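Local coordinates for flavoprotein (Thermotoga maritima, PDB 5V8S), which probably passes electrons from an FMN-binding flavodoxin-like domain to a di-iron centre, as an oxidoreductase of the flavodiiron family, at residues A[20-25]-A[233-238]; A[208-213]-A[252-257]; A[268-273]-A[281-286]. The protein carries 1 engineered substitution. One frame throughout, in Å; residues are numbered along the deposited sequence. Where two conformers were deposited one is given.

Contact 1: A[20-25]-A[233-238]; sequences RIFDDP and IKALLP
Pro238 O, next in the chain to the Leu237 that meets Ile21, is held by two donors of strand 50-59, Tyr55 OH and Asn53 ND2. A second polar tie lies on the other segment, where Arg20 NE reaches Asp23 OD1 at 2.8 Å in a salt bridge within the segment 20-25. Across the contact itself the touching groups are apolar. Ile21 and Leu237 come together tip to tip, with Ile21 CD1 3.8 Å from Leu237 CD2. Ile21 can do this because its CG1 sits between the backbone N and the carbonyl carbon (chi1 51°) and its chain then runs out extended. Strands 16-22 and 235-238 are outermost strands, within this chain, of the two mixed sheets of the metallo-beta-lactamase sandwich. The axes of 20-22 and 235-238 pass 10.9 Å apart, a gap that side chains must fill. A classic beta bulge, in which Ile21 and Phe22 both face Ile27, turns two successive residues toward the other sheet. Phe22 uses the far end of its ring, CZ lying 3.7 Å from Ala235 CB. The small methyl of Ala235 suits this position because the large ring already spans the gap. Leu237 CD1 approaches the ring at its edge, 4.2 Å from Phe22 CE2. Lys245 joins from outside, bonding through NZ to Ile21 O and making a cation-pi contact with the Phe22 ring.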
loop_
_atom_site.group_PDB
_atom_site.type_symbol
_atom_site.label_atom_id
_atom_site.label_comp_id
_atom_site.label_asym_id
_atom_site.label_seq_id
_atom_site.Cartn_x
_atom_site.Cartn_y
_atom_site.Cartn_z
ATOM N N ARG A 20 34.521 12.202 -19.652
ATOM C CA ARG A 20 35.747 12.035 -18.888
ATOM C C ARG A 20 35.650 12.946 -17.672
ATOM O O ARG A 20 35.426 14.153 -17.812
ATOM C CB ARG A 20 36.973 12.360 -19.739
ATOM C CG ARG A 20 38.256 11.902 -19.053
ATOM C CD ARG A 20 39.476 12.024 -19.945
ATOM N NE ARG A 20 39.654 13.381 -20.417
ATOM C CZ ARG A 20 39.390 13.792 -21.652
ATOM N NH1 ARG A 20 38.926 12.943 -22.568
ATOM N NH2 ARG A 20 39.595 15.061 -21.971
ATOM N N ILE A 21 35.750 12.364 -16.484
ATOM C CA ILE A 21 35.622 13.118 -15.245
ATOM C C ILE A 21 36.953 13.274 -14.511
ATOM O O ILE A 21 37.052 14.136 -13.626
ATOM C CB ILE A 21 34.542 12.526 -14.312
ATOM C CG1 ILE A 21 34.755 11.018 -14.114
ATOM C CG2 ILE A 21 33.138 12.818 -14.867
ATOM C CD1 ILE A 21 33.916 10.426 -12.989
ATOM N N PHE A 22 37.967 12.476 -14.839
ATOM C CA PHE A 22 39.316 12.683 -14.338
ATOM C C PHE A 22 40.290 12.433 -15.473
ATOM O O PHE A 22 40.046 11.591 -16.345
ATOM C CB PHE A 22 39.659 11.738 -13.181
ATOM C CG PHE A 22 38.952 12.072 -11.911
ATOM C CD1 PHE A 22 39.475 13.007 -11.044
ATOM C CD2 PHE A 22 37.759 11.452 -11.586
ATOM C CE1 PHE A 22 38.813 13.325 -9.869
ATOM C CE2 PHE A 22 37.094 11.765 -10.418
ATOM C CZ PHE A 22 37.623 12.696 -9.556
ATOM N N ASP A 23 41.392 13.184 -15.454
ATOM C CA ASP A 23 42.461 12.971 -16.410
ATOM C C ASP A 23 43.560 12.081 -15.855
ATOM O O ASP A 23 44.180 11.335 -16.622
ATOM C CB ASP A 23 43.078 14.312 -16.820
ATOM C CG ASP A 23 42.260 15.041 -17.876
ATOM O OD1 ASP A 23 41.331 14.432 -18.460
ATOM O OD2 ASP A 23 42.545 16.231 -18.120
ATOM N N ASP A 24 43.815 12.139 -14.548
ATOM C CA ASP A 24 44.889 11.364 -13.924
ATOM C C ASP A 24 44.348 10.652 -12.692
ATOM O O ASP A 24 44.237 11.272 -11.621
ATOM C CB ASP A 24 46.074 12.235 -13.525
ATOM C CG ASP A 24 47.281 11.402 -13.097
ATOM O OD1 ASP A 24 47.148 10.158 -13.035
ATOM O OD2 ASP A 24 48.352 11.988 -12.834
ATOM N N PRO A 25 44.006 9.360 -12.790
ATOM C CA PRO A 25 44.005 8.565 -14.020
ATOM C C PRO A 25 42.812 8.919 -14.895
ATOM O O PRO A 25 41.906 9.632 -14.458
ATOM C CB PRO A 25 43.888 7.137 -13.508
ATOM C CG PRO A 25 43.155 7.261 -12.230
ATOM C CD PRO A 25 43.587 8.563 -11.623
ATOM N N ILE A 233 39.745 10.778 1.274
ATOM C CA ILE A 233 38.785 10.699 0.178
ATOM C C ILE A 233 38.787 12.034 -0.547
ATOM O O ILE A 233 38.414 13.067 0.027
ATOM C CB ILE A 233 37.381 10.316 0.671
ATOM C CG1 ILE A 233 37.411 8.926 1.317
ATOM C CG2 ILE A 233 36.408 10.342 -0.495
ATOM C CD1 ILE A 233 36.093 8.479 1.889
ATOM N N LYS A 234 39.193 12.016 -1.812
ATOM C CA LYS A 234 39.154 13.213 -2.639
ATOM C C LYS A 234 37.939 13.276 -3.559
ATOM O O LYS A 234 37.571 14.376 -3.991
ATOM C CB LYS A 234 40.471 13.385 -3.421
ATOM C CG LYS A 234 40.628 12.616 -4.709
ATOM C CD LYS A 234 41.964 12.974 -5.377
ATOM C CE LYS A 234 42.113 12.334 -6.760
ATOM N NZ LYS A 234 43.500 12.422 -7.304
ATOM N N ALA A 235 37.265 12.150 -3.811
ATOM C CA ALA A 235 36.077 12.125 -4.644
ATOM C C ALA A 235 35.316 10.857 -4.311
ATOM O O ALA A 235 35.909 9.830 -3.968
ATOM C CB ALA A 235 36.419 12.169 -6.135
ATOM N N LEU A 236 33.988 10.962 -4.372
ATOM C CA LEU A 236 33.106 9.815 -4.192
ATOM C C LEU A 236 32.258 9.681 -5.446
ATOM O O LEU A 236 31.537 10.617 -5.818
ATOM C CB LEU A 236 32.237 9.980 -2.943
ATOM C CG LEU A 236 31.435 8.741 -2.543
ATOM C CD1 LEU A 236 31.267 8.707 -1.039
ATOM C CD2 LEU A 236 30.067 8.678 -3.217
ATOM N N LEU A 237 32.348 8.511 -6.089
ATOM C CA LEU A 237 31.718 8.218 -7.374
ATOM C C LEU A 237 30.740 7.071 -7.137
ATOM O O LEU A 237 31.129 5.886 -7.176
ATOM C CB LEU A 237 32.770 7.798 -8.404
ATOM C CG LEU A 237 33.550 8.911 -9.125
ATOM C CD1 LEU A 237 34.089 9.959 -8.169
ATOM C CD2 LEU A 237 34.649 8.309 -9.975
ATOM N N PRO A 238 29.476 7.370 -6.855
ATOM C CA PRO A 238 28.500 6.309 -6.555
ATOM C C PRO A 238 27.784 5.781 -7.777
ATOM O O PRO A 238 27.913 6.317 -8.881
ATOM C CB PRO A 238 27.497 7.024 -5.646
ATOM C CG PRO A 238 27.456 8.419 -6.254
ATOM C CD PRO A 238 28.869 8.707 -6.797
#

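Contact 2: A[208-213]-A[252-257]; sequences KYIVTV and LNHYVS
Ile210 sets its CG1-CD1 arm over one face of the Tyr255 ring where two helices of the metallo-beta-lactamase-like domain, 196-214 and 248-260, pack together; their segments 208-213 and 252-257 cross at -46°. Ile210 CD1 stands 3.6 Å from the centroid of the Tyr255 ring and only 6° off the normal, a clear CH-pi contact, while CG1 comes to 3.5 Å from Tyr255 CZ. Isoleucine suits the place, since its extended arm (chi2 167°) puts two successive carbons over the ring. This buried side is tight. Toward His254, which is partly exposed, the fit is looser: Ile210 CD1 stays 4.3 Å from His254 CD2, and the imidazole spends its NE2 on Thr207 OG1, on the helix that carries Ile210. Val256 turns away from the contact and packs on Leu222 and Ala225 of helix 218-228. Tyr209, close to the di-iron site and touching its ligand Asp180, has CG anti to the backbone N, which brings the ring nearer the other helix than its first bond suggests. The hydroxyl of Tyr255, hydrogen-bonded to Gly183 O, meets the edge of that ring, where Tyr255 OH lies 3.6 Å from Tyr209 CD2.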
loop_
_atom_site.group_PDB
_atom_site.type_symbol
_atom_site.label_atom_id
_atom_site.label_comp_id
_atom_site.label_asym_id
_atom_site.label_seq_id
_atom_site.Cartn_x
_atom_site.Cartn_y
_atom_site.Cartn_z
ATOM N N LYS A 208 15.822 10.185 0.968
ATOM C CA LYS A 208 14.796 9.234 0.551
ATOM C C LYS A 208 15.409 7.898 0.143
ATOM O O LYS A 208 14.889 6.835 0.502
ATOM C CB LYS A 208 14.009 9.844 -0.605
ATOM C CG LYS A 208 12.770 9.078 -1.029
ATOM C CD LYS A 208 12.117 9.839 -2.190
ATOM C CE LYS A 208 10.936 9.148 -2.803
ATOM N NZ LYS A 208 10.360 9.978 -3.910
ATOM N N TYR A 209 16.509 7.939 -0.619
ATOM C CA TYR A 209 17.239 6.736 -1.016
ATOM C C TYR A 209 17.799 6.001 0.200
ATOM O O TYR A 209 17.652 4.779 0.327
ATOM C CB TYR A 209 18.370 7.136 -1.979
ATOM C CG TYR A 209 19.218 5.970 -2.401
ATOM C CD1 TYR A 209 18.836 5.174 -3.468
ATOM C CD2 TYR A 209 20.406 5.655 -1.731
ATOM C CE1 TYR A 209 19.607 4.092 -3.861
ATOM C CE2 TYR A 209 21.162 4.581 -2.112
ATOM C CZ TYR A 209 20.749 3.800 -3.176
ATOM O OH TYR A 209 21.512 2.716 -3.551
ATOM N N ILE A 210 18.456 6.722 1.105
ATOM C CA ILE A 210 19.022 6.084 2.290
ATOM C C ILE A 210 17.960 5.309 3.041
ATOM O O ILE A 210 18.142 4.137 3.384
ATOM C CB ILE A 210 19.690 7.120 3.213
ATOM C CG1 ILE A 210 20.921 7.722 2.563
ATOM C CG2 ILE A 210 20.066 6.465 4.527
ATOM C CD1 ILE A 210 21.426 8.970 3.288
ATOM N N VAL A 211 16.854 5.970 3.363
ATOM C CA VAL A 211 15.863 5.334 4.226
ATOM C C VAL A 211 15.232 4.135 3.522
ATOM O O VAL A 211 15.133 3.038 4.091
ATOM C CB VAL A 211 14.802 6.338 4.713
ATOM C CG1 VAL A 211 13.779 5.625 5.612
ATOM C CG2 VAL A 211 15.440 7.504 5.486
ATOM N N THR A 212 14.804 4.322 2.270
ATOM C CA THR A 212 14.097 3.257 1.565
ATOM C C THR A 212 14.990 2.066 1.248
ATOM O O THR A 212 14.539 0.924 1.368
ATOM C CB THR A 212 13.402 3.751 0.290
ATOM O OG1 THR A 212 14.342 4.329 -0.623
ATOM C CG2 THR A 212 12.274 4.735 0.627
ATOM N N VAL A 213 16.240 2.304 0.839
ATOM C CA VAL A 213 17.113 1.213 0.387
ATOM C C VAL A 213 17.986 0.675 1.512
ATOM O O VAL A 213 18.161 -0.542 1.646
ATOM C CB VAL A 213 17.947 1.688 -0.818
ATOM C CG1 VAL A 213 18.938 0.619 -1.270
ATOM C CG2 VAL A 213 17.037 2.074 -1.962
ATOM N N LEU A 252 29.203 12.377 2.875
ATOM C CA LEU A 252 29.406 11.418 3.957
ATOM C C LEU A 252 28.774 11.914 5.257
ATOM O O LEU A 252 28.150 11.135 5.989
ATOM C CB LEU A 252 30.897 11.095 4.109
ATOM C CG LEU A 252 31.466 10.382 2.861
ATOM C CD1 LEU A 252 32.995 10.237 2.931
ATOM C CD2 LEU A 252 30.812 9.016 2.590
ATOM N N ASN A 253 28.916 13.212 5.559
ATOM C CA ASN A 253 28.285 13.752 6.763
ATOM C C ASN A 253 26.771 13.628 6.683
ATOM O O ASN A 253 26.117 13.382 7.697
ATOM C CB ASN A 253 28.666 15.219 6.982
ATOM C CG ASN A 253 30.118 15.415 7.324
ATOM O OD1 ASN A 253 30.799 14.505 7.792
ATOM N ND2 ASN A 253 30.597 16.619 7.101
ATOM N N HIS A 254 26.198 13.820 5.490
ATOM C CA HIS A 254 24.756 13.670 5.333
ATOM C C HIS A 254 24.325 12.230 5.593
ATOM O O HIS A 254 23.342 11.992 6.302
ATOM C CB HIS A 254 24.319 14.121 3.938
ATOM C CG HIS A 254 22.838 14.131 3.744
ATOM N ND1 HIS A 254 22.041 15.135 4.241
ATOM C CD2 HIS A 254 22.008 13.255 3.131
ATOM C CE1 HIS A 254 20.778 14.881 3.938
ATOM N NE2 HIS A 254 20.732 13.755 3.255
ATOM N N TYR A 255 25.064 11.258 5.044
ATOM C CA TYR A 255 24.744 9.851 5.302
ATOM C C TYR A 255 24.762 9.570 6.801
ATOM O O TYR A 255 23.864 8.923 7.335
ATOM C CB TYR A 255 25.736 8.930 4.561
ATOM C CG TYR A 255 25.179 8.376 3.282
ATOM C CD1 TYR A 255 24.937 9.205 2.189
ATOM C CD2 TYR A 255 24.842 7.036 3.180
ATOM C CE1 TYR A 255 24.379 8.714 1.025
ATOM C CE2 TYR A 255 24.281 6.535 2.026
ATOM C CZ TYR A 255 24.046 7.366 0.954
ATOM O OH TYR A 255 23.469 6.826 -0.177
ATOM N N VAL A 256 25.766 10.090 7.503
ATOM C CA VAL A 256 25.876 9.851 8.941
ATOM C C VAL A 256 24.749 10.550 9.694
ATOM O O VAL A 256 24.161 9.981 10.625
ATOM C CB VAL A 256 27.270 10.282 9.438
ATOM C CG1 VAL A 256 27.318 10.301 10.957
ATOM C CG2 VAL A 256 28.313 9.341 8.907
ATOM N N SER A 257 24.425 11.786 9.307
ATOM C CA SER A 257 23.342 12.514 9.963
ATOM C C SER A 257 22.005 11.793 9.815
ATOM O O SER A 257 21.222 11.707 10.771
ATOM C CB SER A 257 23.245 13.915 9.363
ATOM O OG SER A 257 22.207 14.631 9.980
#

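Contact 3: A[268-273]-A[281-286]; sequences VTVIYD and NVMKKA
The first beta-alpha-beta unit of the flavodoxin-like domain, strand 267-273, helix 278-292 and strand 296-302, is packed together here by Met283 of the helix, laid over Tyr272 and Val270 of the first strand. Met283 CB stands over the centre of the Tyr272 ring, 3.9 Å from the centroid and 9° off the normal, so that the start of the side chain makes a CH-pi contact with the face. CG follows toward the root of the ring, 3.8 Å from Tyr272 CG. The chain then folds: with chi2 at -49° and chi3 at -70°, it curls back along the strand and carries the terminal methyl to Val270, where Met283 CE lies 3.8 Å from Val270 CG1. Methionine suits the place because its flexible, unbranched chain can drape over a flat ring and still reach a second residue. The sulfur takes an oblique position, Met283 SD being 5.5 Å from the centroid of the Tyr272 ring, a Met-aromatic contact. Val270 and Tyr272 are two apart on the strand and so present their side chains to the same helix, as expected in a doubly wound, parallel alpha/beta sandwich. Ile271 between them points to the other layer and packs on helix 336-348. Tyr272 CG sits between its backbone N and carbonyl carbon, and the ring offers its face to the helix while its hydroxyl is hydrogen-bonded to Glu280 OE1, on the helix that carries Met283. The ring is thus held at its far end as well as over its face. Beyond Asp273 the chain enters the loop that in flavodoxins binds the FMN phosphate, and probably does so here. Met283 also touches Ile324 of strand 322-327, the strand beside 267-273 in the sheet.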
loop_
_atom_site.group_PDB
_atom_site.type_symbol
_atom_site.label_atom_id
_atom_site.label_comp_id
_atom_site.label_asym_id
_atom_site.label_seq_id
_atom_site.Cartn_x
_atom_site.Cartn_y
_atom_site.Cartn_z
ATOM N N VAL A 268 8.169 18.358 12.956
ATOM C CA VAL A 268 7.359 17.247 13.439
ATOM C C VAL A 268 6.637 16.669 12.232
ATOM O O VAL A 268 6.099 17.420 11.411
ATOM C CB VAL A 268 6.358 17.726 14.515
ATOM C CG1 VAL A 268 5.410 16.610 14.920
ATOM C CG2 VAL A 268 7.119 18.251 15.739
ATOM N N THR A 269 6.622 15.347 12.109
ATOM C CA THR A 269 5.891 14.699 11.021
ATOM C C THR A 269 4.624 14.062 11.584
ATOM O O THR A 269 4.676 13.315 12.565
ATOM C CB THR A 269 6.767 13.699 10.241
ATOM O OG1 THR A 269 7.862 14.403 9.642
ATOM C CG2 THR A 269 6.002 13.053 9.120
ATOM N N VAL A 270 3.494 14.400 10.975
ATOM C CA VAL A 270 2.163 14.001 11.428
ATOM C C VAL A 270 1.604 13.065 10.371
ATOM O O VAL A 270 1.500 13.439 9.194
ATOM C CB VAL A 270 1.247 15.219 11.588
ATOM C CG1 VAL A 270 -0.126 14.788 12.115
ATOM C CG2 VAL A 270 1.885 16.250 12.504
ATOM N N ILE A 271 1.233 11.860 10.793
ATOM C CA ILE A 271 0.829 10.794 9.886
ATOM C C ILE A 271 -0.487 10.232 10.408
ATOM O O ILE A 271 -0.537 9.737 11.538
ATOM C CB ILE A 271 1.887 9.678 9.826
ATOM C CG1 ILE A 271 3.241 10.208 9.377
ATOM C CG2 ILE A 271 1.422 8.547 8.899
ATOM C CD1 ILE A 271 4.361 9.295 9.789
ATOM N N TYR A 272 -1.536 10.278 9.592
ATOM C CA TYR A 272 -2.814 9.777 10.074
ATOM C C TYR A 272 -3.682 9.237 8.954
ATOM O O TYR A 272 -3.529 9.585 7.781
ATOM C CB TYR A 272 -3.576 10.851 10.859
ATOM C CG TYR A 272 -4.024 12.081 10.100
ATOM C CD1 TYR A 272 -3.179 13.180 9.948
ATOM C CD2 TYR A 272 -5.327 12.214 9.648
ATOM C CE1 TYR A 272 -3.596 14.312 9.288
ATOM C CE2 TYR A 272 -5.749 13.357 8.991
ATOM C CZ TYR A 272 -4.891 14.420 8.837
ATOM O OH TYR A 272 -5.309 15.586 8.209
ATOM N N ASP A 273 -4.626 8.381 9.351
ATOM C CA ASP A 273 -5.675 7.890 8.466
ATOM C C ASP A 273 -7.031 8.321 9.007
ATOM O O ASP A 273 -7.331 8.111 10.187
ATOM C CB ASP A 273 -5.596 6.362 8.194
ATOM C CG ASP A 273 -5.692 5.480 9.455
ATOM O OD1 ASP A 273 -5.610 5.981 10.597
ATOM O OD2 ASP A 273 -5.846 4.230 9.265
ATOM N N ASN A 281 -10.595 15.827 12.065
ATOM C CA ASN A 281 -10.967 16.960 12.899
ATOM C C ASN A 281 -10.024 17.118 14.077
ATOM O O ASN A 281 -9.625 18.242 14.414
ATOM C CB ASN A 281 -12.385 16.760 13.396
ATOM C CG ASN A 281 -13.404 17.024 12.319
ATOM O OD1 ASN A 281 -13.049 17.402 11.198
ATOM N ND2 ASN A 281 -14.676 16.819 12.640
ATOM N N VAL A 282 -9.675 16.014 14.736
ATOM C CA VAL A 282 -8.739 16.086 15.849
ATOM C C VAL A 282 -7.352 16.472 15.357
ATOM O O VAL A 282 -6.658 17.285 15.986
ATOM C CB VAL A 282 -8.719 14.774 16.651
ATOM C CG1 VAL A 282 -7.523 14.765 17.623
ATOM C CG2 VAL A 282 -10.036 14.601 17.414
ATOM N N MET A 283 -6.912 15.895 14.235
ATOM C CA MET A 283 -5.543 16.153 13.807
ATOM C C MET A 283 -5.361 17.582 13.309
ATOM O O MET A 283 -4.298 18.174 13.512
ATOM C CB MET A 283 -5.107 15.101 12.782
ATOM C CG MET A 283 -5.227 13.649 13.304
ATOM S SD MET A 283 -4.491 13.345 14.953
ATOM C CE MET A 283 -2.856 13.513 14.426
ATOM N N LYS A 284 -6.396 18.172 12.714
ATOM C CA LYS A 284 -6.347 19.587 12.362
ATOM C C LYS A 284 -6.085 20.443 13.595
ATOM O O LYS A 284 -5.238 21.344 13.568
ATOM C CB LYS A 284 -7.671 19.970 11.702
ATOM C CG LYS A 284 -7.923 21.453 11.545
ATOM C CD LYS A 284 -6.888 22.079 10.652
ATOM C CE LYS A 284 -7.076 23.587 10.554
ATOM N NZ LYS A 284 -6.037 24.180 9.677
ATOM N N LYS A 285 -6.768 20.148 14.701
ATOM C CA LYS A 285 -6.537 20.891 15.934
ATOM C C LYS A 285 -5.140 20.631 16.496
ATOM O O LYS A 285 -4.511 21.543 17.028
ATOM C CB LYS A 285 -7.633 20.567 16.953
ATOM C CG LYS A 285 -8.991 21.051 16.494
ATOM C CD LYS A 285 -10.105 20.506 17.363
ATOM C CE LYS A 285 -11.452 21.140 17.004
ATOM N NZ LYS A 285 -12.570 20.522 17.751
ATOM N N ALA A 286 -4.646 19.392 16.395
ATOM C CA ALA A 286 -3.295 19.080 16.855
ATOM C C ALA A 286 -2.254 19.832 16.031
ATOM O O ALA A 286 -1.264 20.345 16.573
ATOM C CB ALA A 286 -3.076 17.566 16.769
#

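From the N terminus, contact 1 opens at 20-25 and contact 2 at 208-213; contact 1 then closes at 233-238 before contact 2 closes at 252-257, so the two loops cross. Contact 1 joins the two sheets of the metallo-beta-lactamase-like sandwich, and contact 2 ties helix 196-214, which passes beside the di-iron site, to helix 248-260. They meet where strand 235-238 runs on toward helix 248-260: Leu236 CD1 lies 3.7 Å from Leu252 CD2. Contact 3 follows in series, closing a short loop within the flavodoxin-like domain. Its centre is about 26 Å from that of contact 2 and 46 Å from that of contact 1.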